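Local structure of ATP phosphoribosyltransferase regulatory subunit (Bacillus halodurans, 3OD1) at residues 298-303 with 311-316; 103-108 with 134-139; 173-178 with 215-220. The protein probably serves as the HisZ regulatory subunit that works with HisG in the first step of histidine biosynthesis and may allow feedback regulation by histidine. All blocks are in the same frame, centred on the assembly; numbering follows the deposited sequence.

Interaction 1: residues 298-303 with 311-316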
ATOM      1  N   GLY B 298      19.497   9.331  -9.163  1.00 34.35           N
ATOM      2  CA  GLY B 298      20.867   9.794  -9.187  1.00 40.12           C
ATOM      3  C   GLY B 298      21.531   9.702  -7.829  1.00 39.36           C
ATOM      4  O   GLY B 298      20.914   9.282  -6.843  1.00 31.15           O
ATOM      5  N   ARG B 299      22.792  10.118  -7.789  1.00 34.40           N
ATOM      6  CA  ARG B 299      23.614  10.072  -6.576  1.00 35.11           C
ATOM      7  C   ARG B 299      23.249  11.121  -5.553  1.00 33.95           C
ATOM      8  O   ARG B 299      23.096  12.290  -5.880  1.00 37.46           O
ATOM      9  CB  ARG B 299      25.084  10.261  -6.923  1.00 36.54           C
ATOM     10  CG  ARG B 299      25.680   9.122  -7.662  1.00 46.11           C
ATOM     11  CD  ARG B 299      26.702   8.429  -6.811  1.00 49.57           C
ATOM     12  NE  ARG B 299      26.896   7.073  -7.300  1.00 44.21           N
ATOM     13  CZ  ARG B 299      26.920   5.999  -6.528  1.00 39.73           C
ATOM     14  NH1 ARG B 299      26.769   6.125  -5.214  1.00 40.83           N
ATOM     15  NH2 ARG B 299      27.106   4.801  -7.073  1.00 42.17           N
ATOM     16  N   TYR B 300      23.152  10.698  -4.298  1.00 33.13           N
ATOM     17  CA  TYR B 300      22.903  11.618  -3.197  1.00 34.67           C
ATOM     18  C   TYR B 300      23.853  11.277  -2.031  1.00 35.19           C
ATOM     19  O   TYR B 300      23.427  10.794  -0.987  1.00 33.24           O
ATOM     20  CB  TYR B 300      21.417  11.557  -2.791  1.00 31.27           C
ATOM     21  CG  TYR B 300      20.897  10.157  -2.477  1.00 34.27           C
ATOM     22  CD1 TYR B 300      20.818   9.718  -1.166  1.00 32.35           C
ATOM     23  CD2 TYR B 300      20.489   9.282  -3.489  1.00 31.64           C
ATOM     24  CE1 TYR B 300      20.359   8.455  -0.846  1.00 37.22           C
ATOM     25  CE2 TYR B 300      20.019   7.993  -3.175  1.00 31.52           C
ATOM     26  CZ  TYR B 300      19.962   7.599  -1.837  1.00 36.06           C
ATOM     27  OH  TYR B 300      19.512   6.347  -1.458  1.00 36.40           O
ATOM     28  N   ASP B 301      25.146  11.544  -2.231  1.00 37.40           N
ATOM     29  CA  ASP B 301      26.208  10.980  -1.391  1.00 41.24           C
ATOM     30  C   ASP B 301      26.359  11.584   0.009  1.00 39.56           C
ATOM     31  O   ASP B 301      27.184  11.113   0.784  1.00 34.93           O
ATOM     32  CB  ASP B 301      27.572  11.062  -2.099  1.00 38.16           C
ATOM     33  CG  ASP B 301      27.725  10.037  -3.219  1.00 43.08           C
ATOM     34  OD1 ASP B 301      26.843   9.159  -3.386  1.00 36.50           O
ATOM     35  OD2 ASP B 301      28.743  10.112  -3.939  1.00 40.06           O
ATOM     36  N   GLU B 302      25.579  12.611   0.333  1.00 38.21           N
ATOM     37  CA  GLU B 302      25.697  13.253   1.646  1.00 39.73           C
ATOM     38  C   GLU B 302      24.504  12.986   2.581  1.00 38.05           C
ATOM     39  O   GLU B 302      24.509  13.391   3.744  1.00 41.65           O
ATOM     40  CB  GLU B 302      25.927  14.760   1.487  1.00 39.08           C
ATOM     41  CG  GLU B 302      27.217  15.094   0.741  1.00 48.45           C
ATOM     42  CD  GLU B 302      28.432  14.421   1.373  1.00 57.43           C
ATOM     43  OE1 GLU B 302      28.468  14.278   2.618  1.00 57.01           O
ATOM     44  OE2 GLU B 302      29.349  14.025   0.622  1.00 64.59           O
ATOM     45  N   LEU B 303      23.488  12.293   2.098  1.00 38.45           N
ATOM     46  CA  LEU B 303      22.318  12.055   2.948  1.00 38.43           C
ATOM     47  C   LEU B 303      22.610  11.121   4.123  1.00 37.96           C
ATOM     48  O   LEU B 303      22.276  11.439   5.263  1.00 36.30           O
ATOM     49  CB  LEU B 303      21.138  11.519   2.143  1.00 29.26           C
ATOM     50  CG  LEU B 303      19.835  11.291   2.919  1.00 37.11           C
ATOM     51  CD1 LEU B 303      19.274  12.607   3.464  1.00 32.39           C
ATOM     52  CD2 LEU B 303      18.810  10.615   2.026  1.00 32.57           C
ATOM     53  N   ALA B 311      27.610   7.174   3.757  1.00 36.38           N
ATOM     54  CA  ALA B 311      27.820   6.271   2.634  1.00 37.31           C
ATOM     55  C   ALA B 311      27.475   6.993   1.352  1.00 43.65           C
ATOM     56  O   ALA B 311      26.689   7.935   1.363  1.00 42.34           O
ATOM     57  CB  ALA B 311      26.963   5.029   2.774  1.00 38.18           C
ATOM     58  N   GLN B 312      28.092   6.564   0.256  1.00 39.20           N
ATOM     59  CA  GLN B 312      27.657   6.970  -1.066  1.00 37.97           C
ATOM     60  C   GLN B 312      26.343   6.242  -1.322  1.00 35.52           C
ATOM     61  O   GLN B 312      26.084   5.190  -0.735  1.00 38.78           O
ATOM     62  CB  GLN B 312      28.716   6.601  -2.119  1.00 36.56           C
ATOM     63  CG  GLN B 312      30.121   7.052  -1.744  1.00 41.86           C
ATOM     64  CD  GLN B 312      31.170   6.613  -2.755  1.00 52.82           C
ATOM     65  OE1 GLN B 312      31.293   7.202  -3.830  1.00 49.30           O
ATOM     66  NE2 GLN B 312      31.932   5.571  -2.412  1.00 54.40           N
ATOM     67  N   ALA B 313      25.484   6.824  -2.152  1.00 37.08           N
ATOM     68  CA  ALA B 313      24.180   6.221  -2.410  1.00 38.14           C
ATOM     69  C   ALA B 313      23.603   6.721  -3.722  1.00 33.58           C
ATOM     70  O   ALA B 313      23.827   7.869  -4.122  1.00 36.14           O
ATOM     71  CB  ALA B 313      23.209   6.486  -1.258  1.00 31.80           C
ATOM     72  N   THR B 314      22.908   5.832  -4.417  1.00 33.13           N
ATOM     73  CA  THR B 314      22.155   6.239  -5.590  1.00 33.91           C
ATOM     74  C   THR B 314      20.862   5.450  -5.650  1.00 36.78           C
ATOM     75  O   THR B 314      20.593   4.642  -4.765  1.00 30.48           O
ATOM     76  CB  THR B 314      22.976   6.115  -6.896  1.00 36.03           C
ATOM     77  OG1 THR B 314      22.195   6.608  -7.989  1.00 34.40           O
ATOM     78  CG2 THR B 314      23.384   4.666  -7.164  1.00 31.77           C
ATOM     79  N   GLY B 315      20.051   5.692  -6.678  1.00 31.28           N
ATOM     80  CA  GLY B 315      18.801   4.974  -6.826  1.00 35.10           C
ATOM     81  C   GLY B 315      17.870   5.687  -7.784  1.00 38.20           C
ATOM     82  O   GLY B 315      18.285   6.612  -8.469  1.00 29.71           O
ATOM     83  N   PHE B 316      16.623   5.234  -7.857  1.00 29.87           N
ATOM     84  CA  PHE B 316      15.633   5.884  -8.704  1.00 30.76           C
ATOM     85  C   PHE B 316      14.236   5.747  -8.109  1.00 28.38           C
ATOM     86  O   PHE B 316      13.978   4.887  -7.259  1.00 28.44           O
ATOM     87  CB  PHE B 316      15.657   5.327 -10.138  1.00 28.84           C
ATOM     88  CG  PHE B 316      15.152   3.895 -10.266  1.00 31.76           C
ATOM     89  CD1 PHE B 316      13.790   3.619 -10.318  1.00 30.89           C
ATOM     90  CD2 PHE B 316      16.047   2.834 -10.366  1.00 26.33           C
ATOM     91  CE1 PHE B 316      13.333   2.319 -10.443  1.00 31.64           C
ATOM     92  CE2 PHE B 316      15.593   1.527 -10.502  1.00 30.68           C
ATOM     93  CZ  PHE B 316      14.245   1.267 -10.550  1.00 26.67           C
TER
HETATM   94  O   HOH W   1      24.319   9.354   1.250  1.00 36.18           O
HETATM   95  O   HOH W   2      26.827  10.052   3.390  1.00 34.99           O
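The methyl of A313 lies over one face of the Y300 ring, CB 3.8 Å from the ring centroid in a CH-pi contact displaced toward the rim at CE1 and CZ. CG of Y300 stands between the backbone N and the carbonyl carbon (chi1 54°), and from there the ring reaches the methyl. Y300 N donates to A313 O at 2.9 Å; in return A313 N donates to the side chain of D301, at OD1, over 3.0 Å, approaching on the anti side and 31° out of the carboxylate plane. The same OD1 forms a salt bridge with R299 NH1 at 3.5 Å. T314 then packs its CG2 over a face of the R299 guanidinium, 3.7 Å from NH2. The far end of that arginine is held by a salt bridge from NE to D142 and a bond from NH2 to D136 O, while Y300 OH bonds to E132. An alanine in place of Y300 would probably leave the A313 methyl without its aromatic cover, open a gap beside the strand and deprive E132 of its hydroxyl partner. With the ring on the A313 methyl, the guanidinium on the T314 methyl and the carboxylate taking the A313 N-H, the chemistry implies a loop held to the class II synthetase-like sheet by backbone, carboxylate and side-chain contacts together.

Interaction 2: residues 103-108 with 134-139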
ATOM      1  N   PRO B 103      27.312  -3.186   0.574  1.00 41.91           N
ATOM      2  CA  PRO B 103      26.209  -2.348   0.091  1.00 40.08           C
ATOM      3  C   PRO B 103      24.831  -2.956   0.347  1.00 38.35           C
ATOM      4  O   PRO B 103      24.669  -4.181   0.370  1.00 36.86           O
ATOM      5  CB  PRO B 103      26.455  -2.281  -1.424  1.00 39.34           C
ATOM      6  CG  PRO B 103      27.726  -3.038  -1.683  1.00 43.68           C
ATOM      7  CD  PRO B 103      27.915  -3.951  -0.525  1.00 45.97           C
ATOM      8  N   LEU B 104      23.842  -2.090   0.519  1.00 38.07           N
ATOM      9  CA  LEU B 104      22.464  -2.516   0.687  1.00 37.03           C
ATOM     10  C   LEU B 104      21.638  -2.159  -0.539  1.00 34.40           C
ATOM     11  O   LEU B 104      21.786  -1.073  -1.119  1.00 33.25           O
ATOM     12  CB  LEU B 104      21.864  -1.858   1.920  1.00 40.26           C
ATOM     13  CG  LEU B 104      22.368  -2.440   3.236  1.00 47.47           C
ATOM     14  CD1 LEU B 104      22.135  -1.459   4.375  1.00 42.26           C
ATOM     15  CD2 LEU B 104      21.674  -3.776   3.493  1.00 49.18           C
ATOM     16  N   ARG B 105      20.785  -3.093  -0.935  1.00 32.91           N
ATOM     17  CA  ARG B 105      19.904  -2.922  -2.078  1.00 32.85           C
ATOM     18  C   ARG B 105      18.473  -3.085  -1.589  1.00 37.50           C
ATOM     19  O   ARG B 105      18.023  -4.193  -1.264  1.00 34.70           O
ATOM     20  CB  ARG B 105      20.231  -3.945  -3.164  1.00 34.49           C
ATOM     21  CG  ARG B 105      21.512  -3.616  -3.935  1.00 36.54           C
ATOM     22  CD  ARG B 105      21.926  -4.733  -4.849  1.00 31.55           C
ATOM     23  NE  ARG B 105      22.988  -4.293  -5.738  1.00 30.44           N
ATOM     24  CZ  ARG B 105      24.278  -4.286  -5.414  1.00 37.21           C
ATOM     25  NH1 ARG B 105      24.669  -4.699  -4.212  1.00 31.83           N
ATOM     26  NH2 ARG B 105      25.174  -3.848  -6.289  1.00 34.31           N
ATOM     27  N   LEU B 106      17.769  -1.966  -1.514  1.00 32.15           N
ATOM     28  CA  LEU B 106      16.443  -1.941  -0.935  1.00 31.32           C
ATOM     29  C   LEU B 106      15.478  -1.341  -1.939  1.00 34.02           C
ATOM     30  O   LEU B 106      15.887  -0.581  -2.826  1.00 29.13           O
ATOM     31  CB  LEU B 106      16.461  -1.145   0.367  1.00 34.11           C
ATOM     32  CG  LEU B 106      17.327  -1.734   1.489  1.00 34.33           C
ATOM     33  CD1 LEU B 106      17.563  -0.722   2.588  1.00 32.57           C
ATOM     34  CD2 LEU B 106      16.694  -2.974   2.087  1.00 32.27           C
ATOM     35  N   ALA B 107      14.202  -1.688  -1.798  1.00 26.98           N
ATOM     36  CA  ALA B 107      13.178  -1.290  -2.763  1.00 28.61           C
ATOM     37  C   ALA B 107      11.886  -0.962  -2.039  1.00 32.69           C
ATOM     38  O   ALA B 107      11.706  -1.327  -0.872  1.00 32.59           O
ATOM     39  CB  ALA B 107      12.906  -2.413  -3.801  1.00 28.28           C
ATOM     40  N   TYR B 108      10.985  -0.262  -2.721  1.00 33.19           N
ATOM     41  CA  TYR B 108       9.715   0.097  -2.102  1.00 31.70           C
ATOM     42  C   TYR B 108       8.642   0.273  -3.160  1.00 32.57           C
ATOM     43  O   TYR B 108       8.942   0.482  -4.328  1.00 30.29           O
ATOM     44  CB  TYR B 108       9.862   1.400  -1.311  1.00 28.59           C
ATOM     45  CG  TYR B 108      10.314   2.554  -2.183  1.00 31.91           C
ATOM     46  CD1 TYR B 108      11.664   2.799  -2.393  1.00 27.72           C
ATOM     47  CD2 TYR B 108       9.389   3.374  -2.826  1.00 29.82           C
ATOM     48  CE1 TYR B 108      12.095   3.859  -3.204  1.00 30.55           C
ATOM     49  CE2 TYR B 108       9.804   4.430  -3.646  1.00 31.55           C
ATOM     50  CZ  TYR B 108      11.158   4.672  -3.826  1.00 34.74           C
ATOM     51  OH  TYR B 108      11.569   5.713  -4.646  1.00 31.57           O
ATOM     52  N   ILE B 134      22.891   1.507  -1.629  1.00 34.54           N
ATOM     53  CA  ILE B 134      23.595   2.352  -0.674  1.00 33.44           C
ATOM     54  C   ILE B 134      24.942   1.766  -0.300  1.00 32.43           C
ATOM     55  O   ILE B 134      25.042   0.595   0.041  1.00 36.85           O
ATOM     56  CB  ILE B 134      22.778   2.541   0.611  1.00 31.28           C
ATOM     57  CG1 ILE B 134      21.427   3.185   0.289  1.00 35.01           C
ATOM     58  CG2 ILE B 134      23.554   3.405   1.612  1.00 26.31           C
ATOM     59  CD1 ILE B 134      20.383   2.914   1.353  1.00 35.31           C
ATOM     60  N   GLY B 135      25.981   2.586  -0.383  1.00 32.46           N
ATOM     61  CA  GLY B 135      27.309   2.158   0.027  1.00 35.79           C
ATOM     62  C   GLY B 135      28.186   1.613  -1.086  1.00 38.92           C
ATOM     63  O   GLY B 135      29.205   0.991  -0.813  1.00 41.88           O
ATOM     64  N   ASP B 136      27.799   1.834  -2.334  1.00 35.19           N
ATOM     65  CA  ASP B 136      28.604   1.383  -3.476  1.00 36.35           C
ATOM     66  C   ASP B 136      28.820   2.567  -4.403  1.00 38.94           C
ATOM     67  O   ASP B 136      27.891   3.048  -5.060  1.00 39.29           O
ATOM     68  CB  ASP B 136      27.929   0.207  -4.191  1.00 31.61           C
ATOM     69  CG  ASP B 136      28.738  -0.324  -5.377  1.00 38.18           C
ATOM     70  OD1 ASP B 136      29.669   0.355  -5.858  1.00 39.42           O
ATOM     71  OD2 ASP B 136      28.433  -1.445  -5.833  1.00 39.91           O
ATOM     72  N   GLY B 137      30.054   3.061  -4.426  1.00 37.78           N
ATOM     73  CA  GLY B 137      30.374   4.262  -5.177  1.00 42.27           C
ATOM     74  C   GLY B 137      30.898   4.047  -6.583  1.00 41.82           C
ATOM     75  O   GLY B 137      31.343   5.004  -7.222  1.00 38.54           O
ATOM     76  N   THR B 138      30.832   2.812  -7.081  1.00 37.25           N
ATOM     77  CA  THR B 138      31.425   2.496  -8.384  1.00 39.76           C
ATOM     78  C   THR B 138      30.567   2.939  -9.578  1.00 38.64           C
ATOM     79  O   THR B 138      29.358   3.144  -9.454  1.00 34.73           O
ATOM     80  CB  THR B 138      31.696   0.984  -8.533  1.00 39.12           C
ATOM     81  OG1 THR B 138      30.461   0.267  -8.440  1.00 38.60           O
ATOM     82  CG2 THR B 138      32.659   0.488  -7.446  1.00 32.51           C
ATOM     83  N   ALA B 139      31.210   3.088 -10.734  1.00 40.05           N
ATOM     84  CA  ALA B 139      30.499   3.259 -11.995  1.00 42.70           C
ATOM     85  C   ALA B 139      29.588   2.058 -12.242  1.00 34.69           C
ATOM     86  O   ALA B 139      28.569   2.173 -12.915  1.00 35.64           O
ATOM     87  CB  ALA B 139      31.493   3.429 -13.154  1.00 40.34           C
TER
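L104 and I134 form an antiparallel hydrogen-bonded pair in the main sheet of the class II synthetase-like fold, where strand 104-113 runs beside strand 125-134. L104 N donates to I134 O at 3.0 Å, and I134 N returns a bond to L104 O at 2.9 Å. Just past this pair, P103 follows a cis peptide bond and sets its ring against D136. From the aspartate backbone outward, CB meets P103 CB at 4.0 Å and lies nearly as close to CG of the same ring. Chi1 of -179° carries CG of D136 away from the backbone N, and from there the two oxygens go to different partners. OD2 stands 4.1 Å from R105 NH2, too far for a salt bridge; it bonds instead to Q368 of the second subunit, while R105 pairs with E144 and also reaches that Q368, whose side chain is thus hydrogen-bonded to both D136 and R105. OD1 closes an Asx turn by accepting from T138 N at 3.0 Å. T138 is the N-cap of helix 139-155, its OG1 taking a bond from A141 N. That same OG1 donates to D136 OD1 at 2.7 Å, on the syn side and 24° out of the carboxylate plane.

Interaction 3: residues 173-178 with 215-220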
ATOM      1  N   ALA B 173      31.255  22.469 -11.643  1.00 49.17           N
ATOM      2  CA  ALA B 173      32.635  22.811 -12.014  1.00 52.14           C
ATOM      3  C   ALA B 173      32.679  23.928 -13.050  1.00 52.06           C
ATOM      4  O   ALA B 173      33.469  24.871 -12.928  1.00 58.88           O
ATOM      5  CB  ALA B 173      33.392  21.586 -12.523  1.00 49.86           C
ATOM      6  N   LEU B 174      31.833  23.822 -14.068  1.00 43.79           N
ATOM      7  CA  LEU B 174      31.797  24.818 -15.128  1.00 50.74           C
ATOM      8  C   LEU B 174      31.322  26.172 -14.616  1.00 55.97           C
ATOM      9  O   LEU B 174      31.976  27.191 -14.843  1.00 57.34           O
ATOM     10  CB  LEU B 174      30.904  24.361 -16.282  1.00 45.45           C
ATOM     11  CG  LEU B 174      30.754  25.374 -17.424  1.00 45.42           C
ATOM     12  CD1 LEU B 174      32.126  25.769 -18.025  1.00 41.99           C
ATOM     13  CD2 LEU B 174      29.813  24.844 -18.502  1.00 47.26           C
ATOM     14  N   LEU B 175      30.180  26.182 -13.935  1.00 41.71           N
ATOM     15  CA  LEU B 175      29.640  27.424 -13.393  1.00 42.80           C
ATOM     16  C   LEU B 175      30.664  28.131 -12.496  1.00 50.21           C
ATOM     17  O   LEU B 175      30.978  29.301 -12.714  1.00 54.92           O
ATOM     18  CB  LEU B 175      28.341  27.158 -12.630  1.00 43.56           C
ATOM     19  CG  LEU B 175      27.081  27.298 -13.491  1.00 45.12           C
ATOM     20  CD1 LEU B 175      27.370  26.943 -14.957  1.00 45.51           C
ATOM     21  CD2 LEU B 175      25.930  26.498 -12.913  1.00 39.15           C
HETATM   22  N   MSE B 176      31.183  27.415 -11.499  1.00 53.03           N
HETATM   23  CA  MSE B 176      32.198  27.967 -10.598  1.00 58.97           C
HETATM   24  C   MSE B 176      33.402  28.510 -11.348  1.00 68.37           C
HETATM   25  O   MSE B 176      33.823  29.654 -11.134  1.00 63.76           O
HETATM   26  CB  MSE B 176      32.683  26.920  -9.598  1.00 58.13           C
HETATM   27  CG  MSE B 176      31.764  26.738  -8.414  1.00 65.10           C
HETATM   28 SE   MSE B 176      31.469  28.386  -7.411  0.67 87.67          SE
HETATM   29  CE  MSE B 176      29.845  27.822  -6.499  1.00112.27           C
ATOM     30  N   ASP B 177      33.974  27.689 -12.218  1.00 65.34           N
ATOM     31  CA  ASP B 177      35.210  28.095 -12.859  1.00 64.34           C
ATOM     32  C   ASP B 177      35.030  29.404 -13.613  1.00 65.01           C
ATOM     33  O   ASP B 177      35.997  30.143 -13.823  1.00 55.51           O
ATOM     34  CB  ASP B 177      35.745  27.016 -13.789  1.00 56.71           C
ATOM     35  CG  ASP B 177      37.185  27.262 -14.160  1.00 58.78           C
ATOM     36  OD1 ASP B 177      38.031  27.284 -13.241  1.00 56.30           O
ATOM     37  OD2 ASP B 177      37.466  27.444 -15.357  1.00 51.60           O
ATOM     38  N   VAL B 178      33.790  29.700 -14.001  1.00 57.02           N
ATOM     39  CA  VAL B 178      33.518  30.917 -14.758  1.00 59.82           C
ATOM     40  C   VAL B 178      33.116  32.115 -13.899  1.00 61.85           C
ATOM     41  O   VAL B 178      33.603  33.225 -14.115  1.00 62.50           O
ATOM     42  CB  VAL B 178      32.445  30.694 -15.829  1.00 58.77           C
ATOM     43  CG1 VAL B 178      32.048  32.025 -16.449  1.00 59.86           C
ATOM     44  CG2 VAL B 178      32.945  29.706 -16.890  1.00 53.91           C
ATOM     45  N   SER B 215      30.661  32.566 -23.759  1.00 72.21           N
ATOM     46  CA  SER B 215      30.478  31.483 -24.725  1.00 73.80           C
ATOM     47  C   SER B 215      30.478  30.116 -24.052  1.00 61.47           C
ATOM     48  O   SER B 215      29.729  29.224 -24.446  1.00 54.10           O
ATOM     49  CB  SER B 215      31.564  31.522 -25.800  1.00 77.70           C
ATOM     50  OG  SER B 215      31.575  32.775 -26.455  1.00 89.29           O
ATOM     51  N   ARG B 216      31.342  29.949 -23.056  1.00 59.35           N
ATOM     52  CA  ARG B 216      31.393  28.704 -22.310  1.00 56.96           C
ATOM     53  C   ARG B 216      30.039  28.468 -21.647  1.00 58.58           C
ATOM     54  O   ARG B 216      29.387  27.458 -21.903  1.00 54.40           O
ATOM     55  CB  ARG B 216      32.520  28.729 -21.271  1.00 56.87           C
ATOM     56  CG  ARG B 216      33.929  28.854 -21.866  1.00 59.76           C
ATOM     57  CD  ARG B 216      34.968  28.151 -20.992  1.00 63.60           C
ATOM     58  NE  ARG B 216      35.327  28.935 -19.813  1.00 68.44           N
ATOM     59  CZ  ARG B 216      35.706  28.423 -18.642  1.00 72.04           C
ATOM     60  NH1 ARG B 216      36.013  29.236 -17.641  1.00 76.13           N
ATOM     61  NH2 ARG B 216      35.769  27.109 -18.459  1.00 66.99           N
ATOM     62  N   LEU B 217      29.612  29.411 -20.811  1.00 59.50           N
ATOM     63  CA  LEU B 217      28.325  29.301 -20.134  1.00 59.25           C
ATOM     64  C   LEU B 217      27.209  29.043 -21.140  1.00 62.33           C
ATOM     65  O   LEU B 217      26.302  28.240 -20.896  1.00 54.92           O
ATOM     66  CB  LEU B 217      28.029  30.564 -19.323  1.00 58.19           C
ATOM     67  CG  LEU B 217      28.935  30.783 -18.107  1.00 55.32           C
ATOM     68  CD1 LEU B 217      28.540  32.034 -17.346  1.00 56.51           C
ATOM     69  CD2 LEU B 217      28.883  29.579 -17.198  1.00 48.78           C
HETATM   70  N   MSE B 218      27.304  29.720 -22.279  1.00 63.16           N
HETATM   71  CA  MSE B 218      26.302  29.637 -23.333  1.00 62.70           C
HETATM   72  C   MSE B 218      26.253  28.246 -23.967  1.00 59.49           C
HETATM   73  O   MSE B 218      25.167  27.688 -24.205  1.00 58.48           O
HETATM   74  CB  MSE B 218      26.602  30.695 -24.404  1.00 65.13           C
HETATM   75  CG  MSE B 218      25.374  31.378 -24.963  1.00 68.16           C
HETATM   76 SE   MSE B 218      24.362  32.292 -23.579  0.61 65.35          SE
HETATM   77  CE  MSE B 218      24.683  34.132 -24.128  1.00 61.77           C
ATOM     78  N   ASN B 219      27.431  27.685 -24.229  1.00 55.67           N
ATOM     79  CA  ASN B 219      27.532  26.395 -24.905  1.00 58.10           C
ATOM     80  C   ASN B 219      27.082  25.207 -24.051  1.00 53.35           C
ATOM     81  O   ASN B 219      26.814  24.126 -24.573  1.00 56.17           O
ATOM     82  CB  ASN B 219      28.946  26.178 -25.454  1.00 66.29           C
ATOM     83  CG  ASN B 219      29.200  26.968 -26.728  1.00 76.14           C
ATOM     84  OD1 ASN B 219      28.334  27.051 -27.602  1.00 77.90           O
ATOM     85  ND2 ASN B 219      30.387  27.557 -26.838  1.00 78.11           N
ATOM     86  N   LEU B 220      27.000  25.413 -22.738  1.00 48.31           N
ATOM     87  CA  LEU B 220      26.461  24.395 -21.837  1.00 47.12           C
ATOM     88  C   LEU B 220      25.091  23.953 -22.315  1.00 45.87           C
ATOM     89  O   LEU B 220      24.802  22.766 -22.363  1.00 47.00           O
ATOM     90  CB  LEU B 220      26.348  24.938 -20.414  1.00 45.67           C
ATOM     91  CG  LEU B 220      25.583  24.075 -19.407  1.00 46.39           C
ATOM     92  CD1 LEU B 220      26.186  22.675 -19.317  1.00 42.06           C
ATOM     93  CD2 LEU B 220      25.595  24.766 -18.056  1.00 42.01           C
TER
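R216 NH1 donates to D177 OD2 at 3.2 Å, a salt bridge with a fairly straight N-H...O angle of 155°. The aspartate oxygen lies at the edge of the guanidinium, close to its plane, whereas the carboxylate is turned almost perpendicular to it, the two planes being 81° apart. NH1 meets OD2 on the anti side, well out of the carboxylate plane. R216 has a further partner in L236 O, which accepts from NH2, and the two bonds together would restrict rotation of the guanidinium. One of its faces is covered by V178, whose CG2 comes within 3.2 Å of NH1, a tight fit. L174 CD1 approaches NH2 at 3.9 Å, and the arginine thus carries its charge across a largely aliphatic patch. Farther in, the contact is purely apolar. In L217, CD1 packs on V178 CG1 at 3.6 Å, and CD2 on L175 CD1 at 3.8 Å while also lying near V178 CB. L220 adds to this packing, its CB touching L174 CD2 at 4.0 Å, the two side chains passing alongside with opposite directions. Helices 182-193 and 197-206 add L188, L192, Y200 and V204 to this leucine-rich interior. The axes of the two segments approach to 10.3 Å at 162° between their directions, an antiparallel helix pair within the largely helical part of the chain that lies between strands 162-167 and 265-268, probably equivalent to the insertion domain of histidyl-tRNA synthetases.

How the interactions relate
Interactions 1 and 2 are neighbours in one sheet, their centres about 8 Å apart. Both lean on strand 125-134 and its continuation, and they touch directly, Q312 O and G135 N making a probable hydrogen bond. Interaction 3 stands apart in the helical region, its centre about 25 Å from that of interaction 1 and about 32 Å from that of interaction 2. All three are mainly buried, but interaction 1 mixes backbone bonds with an aromatic face and ion pairing, interaction 2 relies on strand pairing and carries its charged side chains to the second subunit, and interaction 3 joins helices through aliphatic side chains with a salt bridge to the exposed D177.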